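Local coordinates for protein DNA double-strand break repair nuclease NurA (Sulfolobus solfataricus, PDB 2YGK) that processes the ends of linear double-stranded DNA as a manganese-dependent nuclease in double-strand break repair, probably together with the HerA helicase, at residues 37-42 against 222-227; 200-205 against 266-271; 228-233 against 258-263. All blocks are in the same frame, centred on the assembly; numbering follows the deposited sequence.

Contact 1: residues 37-42 against 222-227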
loop_
_atom_site.group_PDB
_atom_site.type_symbol
_atom_site.label_atom_id
_atom_site.label_comp_id
_atom_site.label_asym_id
_atom_site.label_seq_id
_atom_site.Cartn_x
_atom_site.Cartn_y
_atom_site.Cartn_z
ATOM N N GLU A 37 -23.245 27.012 9.810
ATOM C CA GLU A 37 -22.591 27.808 10.842
ATOM C C GLU A 37 -21.139 28.040 10.459
ATOM O O GLU A 37 -20.665 29.157 10.485
ATOM C CB GLU A 37 -22.604 27.089 12.202
ATOM C CG GLU A 37 -23.994 26.664 12.765
ATOM C CD GLU A 37 -24.699 27.732 13.555
ATOM O OE1 GLU A 37 -24.107 28.803 13.806
ATOM O OE2 GLU A 37 -25.862 27.488 13.927
ATOM N N TYR A 38 -20.442 26.965 10.094
ATOM C CA TYR A 38 -18.985 26.990 9.864
ATOM C C TYR A 38 -18.540 27.176 8.417
ATOM O O TYR A 38 -17.363 27.033 8.154
ATOM C CB TYR A 38 -18.361 25.673 10.300
ATOM C CG TYR A 38 -18.172 25.401 11.759
ATOM C CD1 TYR A 38 -18.624 26.255 12.758
ATOM C CD2 TYR A 38 -17.544 24.235 12.138
ATOM C CE1 TYR A 38 -18.420 25.926 14.107
ATOM C CE2 TYR A 38 -17.341 23.912 13.440
ATOM C CZ TYR A 38 -17.772 24.738 14.424
ATOM O OH TYR A 38 -17.529 24.319 15.711
ATOM N N TRP A 39 -19.456 27.430 7.492
ATOM C CA TRP A 39 -19.100 27.735 6.095
ATOM C C TRP A 39 -19.399 29.205 5.717
ATOM O O TRP A 39 -20.427 29.785 6.121
ATOM C CB TRP A 39 -19.846 26.797 5.157
ATOM C CG TRP A 39 -19.465 26.876 3.689
ATOM C CD1 TRP A 39 -20.258 27.314 2.666
ATOM C CD2 TRP A 39 -18.236 26.453 3.084
ATOM N NE1 TRP A 39 -19.584 27.215 1.473
ATOM C CE2 TRP A 39 -18.344 26.686 1.704
ATOM C CE3 TRP A 39 -17.059 25.912 3.578
ATOM C CZ2 TRP A 39 -17.303 26.397 0.799
ATOM C CZ3 TRP A 39 -16.015 25.611 2.683
ATOM C CH2 TRP A 39 -16.150 25.859 1.306
ATOM N N ASN A 40 -18.499 29.796 4.940
ATOM C CA ASN A 40 -18.660 31.165 4.478
ATOM C C ASN A 40 -18.722 31.206 2.969
ATOM O O ASN A 40 -17.769 30.802 2.299
ATOM C CB ASN A 40 -17.508 32.039 4.978
ATOM C CG ASN A 40 -17.443 32.086 6.488
ATOM O OD1 ASN A 40 -18.144 32.893 7.149
ATOM N ND2 ASN A 40 -16.609 31.200 7.063
ATOM N N GLU A 41 -19.846 31.662 2.433
ATOM C CA GLU A 41 -19.972 31.868 0.997
ATOM C C GLU A 41 -19.067 33.000 0.588
ATOM O O GLU A 41 -18.937 33.975 1.308
ATOM C CB GLU A 41 -21.420 32.170 0.616
ATOM C CG GLU A 41 -22.302 30.960 0.724
ATOM C CD GLU A 41 -23.775 31.217 0.427
ATOM O OE1 GLU A 41 -24.090 32.100 -0.433
ATOM O OE2 GLU A 41 -24.615 30.503 1.066
ATOM N N TYR A 42 -18.409 32.862 -0.541
ATOM C CA TYR A 42 -17.635 33.941 -1.112
ATOM C C TYR A 42 -17.696 33.802 -2.612
ATOM O O TYR A 42 -16.836 33.210 -3.241
ATOM C CB TYR A 42 -16.196 33.923 -0.614
ATOM C CG TYR A 42 -15.383 35.090 -1.098
ATOM C CD1 TYR A 42 -15.818 36.393 -0.898
ATOM C CD2 TYR A 42 -14.182 34.901 -1.753
ATOM C CE1 TYR A 42 -15.076 37.477 -1.339
ATOM C CE2 TYR A 42 -13.423 35.977 -2.200
ATOM C CZ TYR A 42 -13.874 37.263 -1.991
ATOM O OH TYR A 42 -13.138 38.351 -2.413
ATOM N N LEU A 222 -20.572 17.462 1.116
ATOM C CA LEU A 222 -21.933 16.982 1.153
ATOM C C LEU A 222 -22.913 18.117 1.360
ATOM O O LEU A 222 -23.899 18.210 0.611
ATOM C CB LEU A 222 -22.123 15.906 2.234
ATOM C CG LEU A 222 -21.550 14.530 1.907
ATOM C CD1 LEU A 222 -21.866 13.634 3.037
ATOM C CD2 LEU A 222 -22.115 13.985 0.610
ATOM N N PHE A 223 -22.625 18.997 2.325
ATOM C CA PHE A 223 -23.615 19.966 2.813
ATOM C C PHE A 223 -23.436 21.432 2.425
ATOM O O PHE A 223 -24.170 22.278 2.912
ATOM C CB PHE A 223 -23.740 19.826 4.321
ATOM C CG PHE A 223 -24.228 18.477 4.739
ATOM C CD1 PHE A 223 -25.505 18.086 4.420
ATOM C CD2 PHE A 223 -23.386 17.575 5.386
ATOM C CE1 PHE A 223 -25.957 16.827 4.764
ATOM C CE2 PHE A 223 -23.826 16.320 5.740
ATOM C CZ PHE A 223 -25.115 15.938 5.436
ATOM N N THR A 224 -22.473 21.731 1.553
ATOM C CA THR A 224 -22.360 23.053 0.945
ATOM C C THR A 224 -22.143 22.864 -0.549
ATOM O O THR A 224 -21.593 21.833 -0.975
ATOM C CB THR A 224 -21.191 23.851 1.536
ATOM O OG1 THR A 224 -19.942 23.402 0.997
ATOM C CG2 THR A 224 -21.148 23.731 3.048
ATOM N N GLU A 225 -22.577 23.840 -1.337
ATOM C CA GLU A 225 -22.401 23.809 -2.788
ATOM C C GLU A 225 -21.556 24.956 -3.280
ATOM O O GLU A 225 -20.768 24.773 -4.202
ATOM C CB GLU A 225 -23.755 23.835 -3.523
ATOM C CG GLU A 225 -23.721 23.410 -5.043
ATOM C CD GLU A 225 -23.765 24.590 -6.068
ATOM O OE1 GLU A 225 -24.698 25.421 -6.005
ATOM O OE2 GLU A 225 -22.880 24.669 -6.964
ATOM N N LYS A 226 -21.735 26.132 -2.676
ATOM C CA LYS A 226 -21.229 27.370 -3.252
ATOM C C LYS A 226 -19.750 27.614 -2.926
ATOM O O LYS A 226 -19.211 27.151 -1.903
ATOM C CB LYS A 226 -22.069 28.559 -2.801
ATOM C CG LYS A 226 -23.445 28.671 -3.465
ATOM C CD LYS A 226 -23.357 29.561 -4.683
ATOM C CE LYS A 226 -24.596 29.513 -5.590
ATOM N NZ LYS A 226 -24.635 30.733 -6.533
ATOM N N ARG A 227 -19.085 28.338 -3.822
ATOM C CA ARG A 227 -17.704 28.766 -3.597
ATOM C C ARG A 227 -17.541 29.453 -2.229
ATOM O O ARG A 227 -18.342 30.297 -1.856
ATOM C CB ARG A 227 -17.291 29.711 -4.719
ATOM C CG ARG A 227 -15.940 30.396 -4.547
ATOM C CD ARG A 227 -15.716 31.390 -5.707
ATOM N NE ARG A 227 -14.319 31.808 -5.886
ATOM C CZ ARG A 227 -13.808 32.970 -5.473
ATOM N NH1 ARG A 227 -14.544 33.843 -4.793
ATOM N NH2 ARG A 227 -12.534 33.265 -5.723
#
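Trp39 lays its indole across the end of the Thr224 side chain, the two groups crossing at about a right angle. The methyl CG2 of Thr224 sits over the face of the five-membered ring, 3.8 Å from its centroid, a CH-pi contact; OG1 lies over the same ring system toward the rim. This hydroxyl is held by Leu220 O and Arg262 NH1. With CG anti to the backbone N (chi1 -173°), the indole is directed at 222-227, and its NE1 gives a weak hydrogen bond to Lys226 O at 3.4 Å, that oxygen lying in plane at the ring edge. An alanine at Trp39 would probably leave the Thr224 methyl without its aromatic cover and Lys226 O without the weak indole donor, though Arg262 NH1 still reaches that oxygen.

Strand 39-41, which follows helix 17-38, is an outermost strand of the chain's large mixed sheet. Here it meets the link between helix 216-223 and strand 228-236, its neighbour in that sheet. The backbones join where Tyr42 N donates to Arg227 O at 2.9 Å, almost straight at 174°. In return Arg227 NH1 reaches Tyr42 O at 2.8 Å, from above the carbonyl plane.

Arg227 is extended from CG to NE and runs alongside Tyr42, pointing the same way. Its guanidinium plane stands 29° from the phenol ring, and NH1 comes within 3.2 Å of Tyr42 CD2. Its NE bonds to Leu263 O, while NH2 forms a salt bridge with Asp288, whose other carboxylate oxygen takes the Tyr42 hydroxyl.

Contact 2: residues 200-205 against 266-271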
loop_
_atom_site.group_PDB
_atom_site.type_symbol
_atom_site.label_atom_id
_atom_site.label_comp_id
_atom_site.label_asym_id
_atom_site.label_seq_id
_atom_site.Cartn_x
_atom_site.Cartn_y
_atom_site.Cartn_z
ATOM N N ILE A 200 -1.541 22.314 -0.311
ATOM C CA ILE A 200 -2.890 22.003 -0.726
ATOM C C ILE A 200 -3.123 20.514 -0.902
ATOM O O ILE A 200 -2.304 19.843 -1.547
ATOM C CB ILE A 200 -3.160 22.694 -2.041
ATOM C CG1 ILE A 200 -3.140 24.208 -1.789
ATOM C CG2 ILE A 200 -4.452 22.243 -2.623
ATOM C CD1 ILE A 200 -3.317 25.010 -3.003
ATOM N N SER A 201 -4.232 20.011 -0.356
ATOM C CA SER A 201 -4.608 18.639 -0.550
ATOM C C SER A 201 -6.084 18.443 -0.908
ATOM O O SER A 201 -6.941 19.118 -0.388
ATOM C CB SER A 201 -4.209 17.731 0.673
ATOM O OG SER A 201 -4.551 18.255 1.957
ATOM N N LYS A 202 -6.325 17.465 -1.790
ATOM C CA LYS A 202 -7.638 17.012 -2.202
ATOM C C LYS A 202 -8.269 16.095 -1.156
ATOM O O LYS A 202 -9.482 15.984 -1.084
ATOM C CB LYS A 202 -7.522 16.269 -3.534
ATOM C CG LYS A 202 -7.009 17.107 -4.720
ATOM C CD LYS A 202 -6.683 16.258 -6.010
ATOM C CE LYS A 202 -7.148 17.030 -7.314
ATOM N NZ LYS A 202 -6.789 16.305 -8.615
ATOM N N VAL A 203 -7.442 15.474 -0.331
ATOM C CA VAL A 203 -7.865 14.477 0.663
ATOM C C VAL A 203 -7.427 14.905 2.061
ATOM O O VAL A 203 -6.431 15.594 2.213
ATOM C CB VAL A 203 -7.214 13.117 0.317
ATOM C CG1 VAL A 203 -7.407 12.094 1.425
ATOM C CG2 VAL A 203 -7.799 12.598 -0.992
ATOM N N SER A 204 -8.169 14.514 3.086
ATOM C CA SER A 204 -7.755 14.788 4.453
ATOM C C SER A 204 -8.573 14.017 5.478
ATOM O O SER A 204 -9.726 13.704 5.238
ATOM C CB SER A 204 -7.860 16.271 4.748
ATOM O OG SER A 204 -7.535 16.525 6.102
ATOM N N ARG A 205 -7.941 13.736 6.620
ATOM C CA ARG A 205 -8.530 12.989 7.737
ATOM C C ARG A 205 -8.820 13.932 8.914
ATOM O O ARG A 205 -9.086 13.482 10.039
ATOM C CB ARG A 205 -7.578 11.867 8.202
ATOM C CG ARG A 205 -7.379 10.727 7.210
ATOM C CD ARG A 205 -6.725 9.468 7.867
ATOM N NE ARG A 205 -6.822 8.303 6.983
ATOM C CZ ARG A 205 -6.005 8.075 5.954
ATOM N NH1 ARG A 205 -4.984 8.906 5.685
ATOM N NH2 ARG A 205 -6.192 7.009 5.188
ATOM N N GLY A 266 -19.914 24.435 -6.939
ATOM C CA GLY A 266 -20.266 23.079 -7.338
ATOM C C GLY A 266 -19.110 22.110 -7.420
ATOM O O GLY A 266 -19.306 20.917 -7.682
ATOM N N LYS A 267 -17.903 22.602 -7.170
ATOM C CA LYS A 267 -16.692 21.792 -7.339
ATOM C C LYS A 267 -16.144 21.286 -6.014
ATOM O O LYS A 267 -16.789 21.400 -4.974
ATOM C CB LYS A 267 -15.658 22.609 -8.094
ATOM C CG LYS A 267 -16.168 23.063 -9.435
ATOM C CD LYS A 267 -16.522 21.852 -10.295
ATOM C CE LYS A 267 -16.826 22.238 -11.724
ATOM N NZ LYS A 267 -18.006 23.093 -11.809
ATOM N N ARG A 268 -14.977 20.667 -6.068
ATOM C CA ARG A 268 -14.402 19.964 -4.940
ATOM C C ARG A 268 -14.008 20.965 -3.895
ATOM O O ARG A 268 -13.823 22.125 -4.210
ATOM C CB ARG A 268 -13.161 19.212 -5.403
ATOM C CG ARG A 268 -12.079 20.163 -5.949
ATOM C CD ARG A 268 -10.770 19.478 -6.102
ATOM N NE ARG A 268 -10.839 18.515 -7.187
ATOM C CZ ARG A 268 -10.653 17.199 -7.072
ATOM N NH1 ARG A 268 -10.391 16.635 -5.895
ATOM N NH2 ARG A 268 -10.737 16.437 -8.165
ATOM N N VAL A 269 -13.896 20.521 -2.654
ATOM C CA VAL A 269 -13.328 21.311 -1.598
ATOM C C VAL A 269 -11.894 20.822 -1.432
ATOM O O VAL A 269 -11.627 19.594 -1.449
ATOM C CB VAL A 269 -14.090 21.101 -0.282
ATOM C CG1 VAL A 269 -13.409 21.836 0.861
ATOM C CG2 VAL A 269 -15.594 21.534 -0.414
ATOM N N ILE A 270 -10.975 21.774 -1.246
ATOM C CA ILE A 270 -9.579 21.461 -0.937
ATOM C C ILE A 270 -9.197 21.999 0.447
ATOM O O ILE A 270 -9.810 22.957 0.938
ATOM C CB ILE A 270 -8.643 22.061 -1.975
ATOM C CG1 ILE A 270 -8.709 23.584 -1.969
ATOM C CG2 ILE A 270 -8.989 21.556 -3.353
ATOM C CD1 ILE A 270 -7.806 24.277 -3.021
ATOM N N ARG A 271 -8.194 21.365 1.071
ATOM C CA ARG A 271 -7.607 21.830 2.324
ATOM C C ARG A 271 -6.391 22.691 2.023
ATOM O O ARG A 271 -5.548 22.324 1.200
ATOM C CB ARG A 271 -7.140 20.643 3.146
ATOM C CG ARG A 271 -6.658 21.015 4.552
ATOM C CD ARG A 271 -5.982 19.832 5.253
ATOM N NE ARG A 271 -5.379 20.254 6.524
ATOM C CZ ARG A 271 -5.591 19.687 7.714
ATOM N NH1 ARG A 271 -6.397 18.617 7.867
ATOM N NH2 ARG A 271 -4.997 20.205 8.782
#
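Arg271 and Ser201 face each other as an antiparallel hydrogen-bonded pair, joining the end of strand 197-201 to the start of strand 270-275. Ser201 N donates to Arg271 O and Arg271 N to Ser201 O.

From this pair the Arg271 side chain runs out past two serines. Its CB lies 3.7 Å from Ser201 OG. CG is anti to the backbone N (chi1 -173°), and the chain stays extended as far as NE. CD lies near both hydroxyls, 3.9 Å from Ser201 OG and 3.8 Å from Ser204 OG. NE then turns to Asp273 in a salt bridge, and CZ spreads the guanidinium so that NH1 donates to Ser204 OG at 3.0 Å, with that oxygen at the edge and near the plane. NH2 makes a weak bond to Thr258 OG1. Ser204 OG is also met by Gly206 N, so the hydroxyl ties the loop after strand 197-201 to the arginine.

Apolar contact continues between Ile200 CG2 and Ile270 CD1. Lys202 crosses Arg268 and places CE over the centre of its guanidinium, 3.5 Å from CZ. The lysine also makes a cation-pi contact with Tyr298.

Strand 197-201 neighbours strand 129-133, which carries the manganese ligand Asp133, in a NurA domain of the RNase H clan; the Lys202 side chain comes within about 6 Å of that of Asp133. The salt bridge to Asp273 probably balances the charge of the buried Arg271, whereas Lys202 NZ and Arg268 NH2 stand 4.0 Å apart as like charges, which would probably repel each other.

Contact 3: residues 228-233 against 258-263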
loop_
_atom_site.group_PDB
_atom_site.type_symbol
_atom_site.label_atom_id
_atom_site.label_comp_id
_atom_site.label_asym_id
_atom_site.label_seq_id
_atom_site.Cartn_x
_atom_site.Cartn_y
_atom_site.Cartn_z
ATOM N N GLY A 228 -16.506 29.080 -1.492
ATOM C CA GLY A 228 -16.301 29.627 -0.170
ATOM C C GLY A 228 -15.151 29.064 0.658
ATOM O O GLY A 228 -14.198 28.516 0.150
ATOM N N PHE A 229 -15.246 29.254 1.965
ATOM C CA PHE A 229 -14.189 28.895 2.874
ATOM C C PHE A 229 -14.716 28.616 4.236
ATOM O O PHE A 229 -15.772 29.062 4.609
ATOM C CB PHE A 229 -13.134 29.987 2.941
ATOM C CG PHE A 229 -13.625 31.263 3.484
ATOM C CD1 PHE A 229 -14.281 32.181 2.661
ATOM C CD2 PHE A 229 -13.439 31.579 4.816
ATOM C CE1 PHE A 229 -14.747 33.405 3.175
ATOM C CE2 PHE A 229 -13.903 32.792 5.341
ATOM C CZ PHE A 229 -14.552 33.702 4.522
ATOM N N SER A 230 -13.979 27.836 4.994
ATOM C CA SER A 230 -14.464 27.406 6.293
ATOM C C SER A 230 -13.933 28.282 7.389
ATOM O O SER A 230 -12.979 29.024 7.199
ATOM C CB SER A 230 -13.936 26.012 6.563
ATOM O OG SER A 230 -12.547 26.059 6.828
ATOM N N LYS A 231 -14.506 28.132 8.570
ATOM C CA LYS A 231 -13.837 28.555 9.771
ATOM C C LYS A 231 -12.352 28.138 9.705
ATOM O O LYS A 231 -12.000 27.049 9.222
ATOM C CB LYS A 231 -14.518 27.943 10.979
ATOM C CG LYS A 231 -13.745 28.118 12.266
ATOM C CD LYS A 231 -14.649 28.019 13.505
ATOM C CE LYS A 231 -14.000 28.734 14.700
ATOM N NZ LYS A 231 -14.352 28.176 16.032
ATOM N N LEU A 232 -11.505 29.043 10.186
ATOM C CA LEU A 232 -10.069 28.877 10.222
ATOM C C LEU A 232 -9.731 28.107 11.451
ATOM O O LEU A 232 -10.317 28.317 12.478
ATOM C CB LEU A 232 -9.358 30.235 10.245
ATOM C CG LEU A 232 -9.299 30.918 8.864
ATOM C CD1 LEU A 232 -10.670 30.937 8.140
ATOM C CD2 LEU A 232 -8.762 32.362 8.972
ATOM N N ILE A 233 -8.792 27.191 11.316
ATOM C CA ILE A 233 -8.369 26.335 12.385
ATOM C C ILE A 233 -6.914 26.647 12.581
ATOM O O ILE A 233 -6.180 26.787 11.599
ATOM C CB ILE A 233 -8.462 24.859 11.992
ATOM C CG1 ILE A 233 -9.831 24.528 11.399
ATOM C CG2 ILE A 233 -8.147 23.979 13.174
ATOM C CD1 ILE A 233 -10.014 23.042 11.096
ATOM N N THR A 258 -5.175 26.113 9.102
ATOM C CA THR A 258 -5.851 25.352 8.093
ATOM C C THR A 258 -7.191 26.017 7.797
ATOM O O THR A 258 -7.853 26.534 8.689
ATOM C CB THR A 258 -6.029 23.883 8.536
ATOM O OG1 THR A 258 -4.738 23.305 8.826
ATOM C CG2 THR A 258 -6.675 23.062 7.440
ATOM N N PHE A 259 -7.562 26.057 6.527
ATOM C CA PHE A 259 -8.960 26.249 6.155
ATOM C C PHE A 259 -9.273 25.349 4.978
ATOM O O PHE A 259 -8.363 24.869 4.309
ATOM C CB PHE A 259 -9.267 27.706 5.814
ATOM C CG PHE A 259 -8.490 28.249 4.655
ATOM C CD1 PHE A 259 -7.237 28.789 4.836
ATOM C CD2 PHE A 259 -9.023 28.262 3.395
ATOM C CE1 PHE A 259 -6.491 29.302 3.737
ATOM C CE2 PHE A 259 -8.290 28.786 2.301
ATOM C CZ PHE A 259 -7.029 29.287 2.481
ATOM N N TYR A 260 -10.564 25.140 4.741
ATOM C CA TYR A 260 -11.075 24.431 3.586
ATOM C C TYR A 260 -11.709 25.418 2.668
ATOM O O TYR A 260 -12.396 26.328 3.099
ATOM C CB TYR A 260 -12.103 23.455 4.029
ATOM C CG TYR A 260 -11.511 22.358 4.839
ATOM C CD1 TYR A 260 -10.908 21.234 4.213
ATOM C CD2 TYR A 260 -11.534 22.404 6.219
ATOM C CE1 TYR A 260 -10.377 20.201 4.953
ATOM C CE2 TYR A 260 -11.007 21.341 6.983
ATOM C CZ TYR A 260 -10.416 20.255 6.337
ATOM O OH TYR A 260 -9.894 19.210 7.083
ATOM N N THR A 261 -11.488 25.284 1.382
ATOM C CA THR A 261 -12.077 26.245 0.455
ATOM C C THR A 261 -12.563 25.459 -0.732
ATOM O O THR A 261 -12.047 24.378 -1.026
ATOM C CB THR A 261 -11.024 27.340 0.008
ATOM O OG1 THR A 261 -11.628 28.333 -0.864
ATOM C CG2 THR A 261 -9.849 26.678 -0.650
ATOM N N ARG A 262 -13.609 25.999 -1.350
ATOM C CA ARG A 262 -14.080 25.613 -2.646
ATOM C C ARG A 262 -13.885 26.832 -3.476
ATOM O O ARG A 262 -14.468 27.867 -3.147
ATOM C CB ARG A 262 -15.572 25.262 -2.592
ATOM C CG ARG A 262 -16.174 24.976 -3.975
ATOM C CD ARG A 262 -17.629 24.596 -3.901
ATOM N NE ARG A 262 -17.904 23.308 -3.237
ATOM C CZ ARG A 262 -18.502 23.131 -2.053
ATOM N NH1 ARG A 262 -18.907 24.159 -1.322
ATOM N NH2 ARG A 262 -18.705 21.896 -1.582
ATOM N N LEU A 263 -13.109 26.723 -4.557
ATOM C CA LEU A 263 -12.747 27.873 -5.401
ATOM C C LEU A 263 -13.816 28.231 -6.410
ATOM O O LEU A 263 -13.813 29.345 -6.939
ATOM C CB LEU A 263 -11.453 27.620 -6.160
ATOM C CG LEU A 263 -10.290 27.367 -5.201
ATOM C CD1 LEU A 263 -9.178 26.769 -5.957
ATOM C CD2 LEU A 263 -9.839 28.621 -4.419
#
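This is an antiparallel strand pairing toward one side of the large mixed sheet, between strands 228-236 and 255-262, and it is interrupted midway. At one end Gly228 and Arg262 form a hydrogen-bonded pair. Gly228 O is gripped twice, by Arg262 N at 3.0 Å and by Thr261 OG1 at 2.8 Å, the two donors arriving from opposite faces of the carbonyl plane. The threonine hydroxyl gets there because it is anti to its own backbone N (chi1 -177°).

Past Phe229 and Thr261, a non-hydrogen-bonded pair, the register slips by one residue before Ile233 pairs with Thr258. Ser230 spans this break in the ladder. Its N still donates to Tyr260 O at 2.9 Å, but its OG stands in as acceptor for Tyr260 N at 3.0 Å and nearly straight, 175°. The same hydroxyl donates to the neighbouring Lys231 O at 2.6 Å, and it lies at the edge of the Tyr260 ring.

On the face bearing Phe229 and Thr261, helix 280-291 packs down through Val283 and Met287. Leu232 CD1 touches Phe259 CB at 4.2 Å. Ile233 and Thr258 exchange backbone bonds, Ile233 N to Thr258 O at 2.9 Å and Thr258 N to Ile233 O at 2.8 Å.

How the contacts relate
All three contacts reach one sheet, whose order there is 39-41, 228-236, 255-262, 270-275, 197-201. Contacts 1 and 3 lie closest, centres 9 Å apart, and contact 3 opens in sequence just after contact 1 closes. Arg262 links the three: NH1 bonds to Thr224 OG1 of contact 1 at 2.6 Å and NE to Lys267 O of contact 2 at 2.8 Å. Contact 2, 10 Å from contact 3 and 13 Å from contact 1, is also tied to them through Ile270 N to Thr261 O and Gly266 N to Glu225 O. It alone approaches the metal, the Ser201 side chain being about 9 Å from the bound manganese; contacts 1 and 3 lie away from that site.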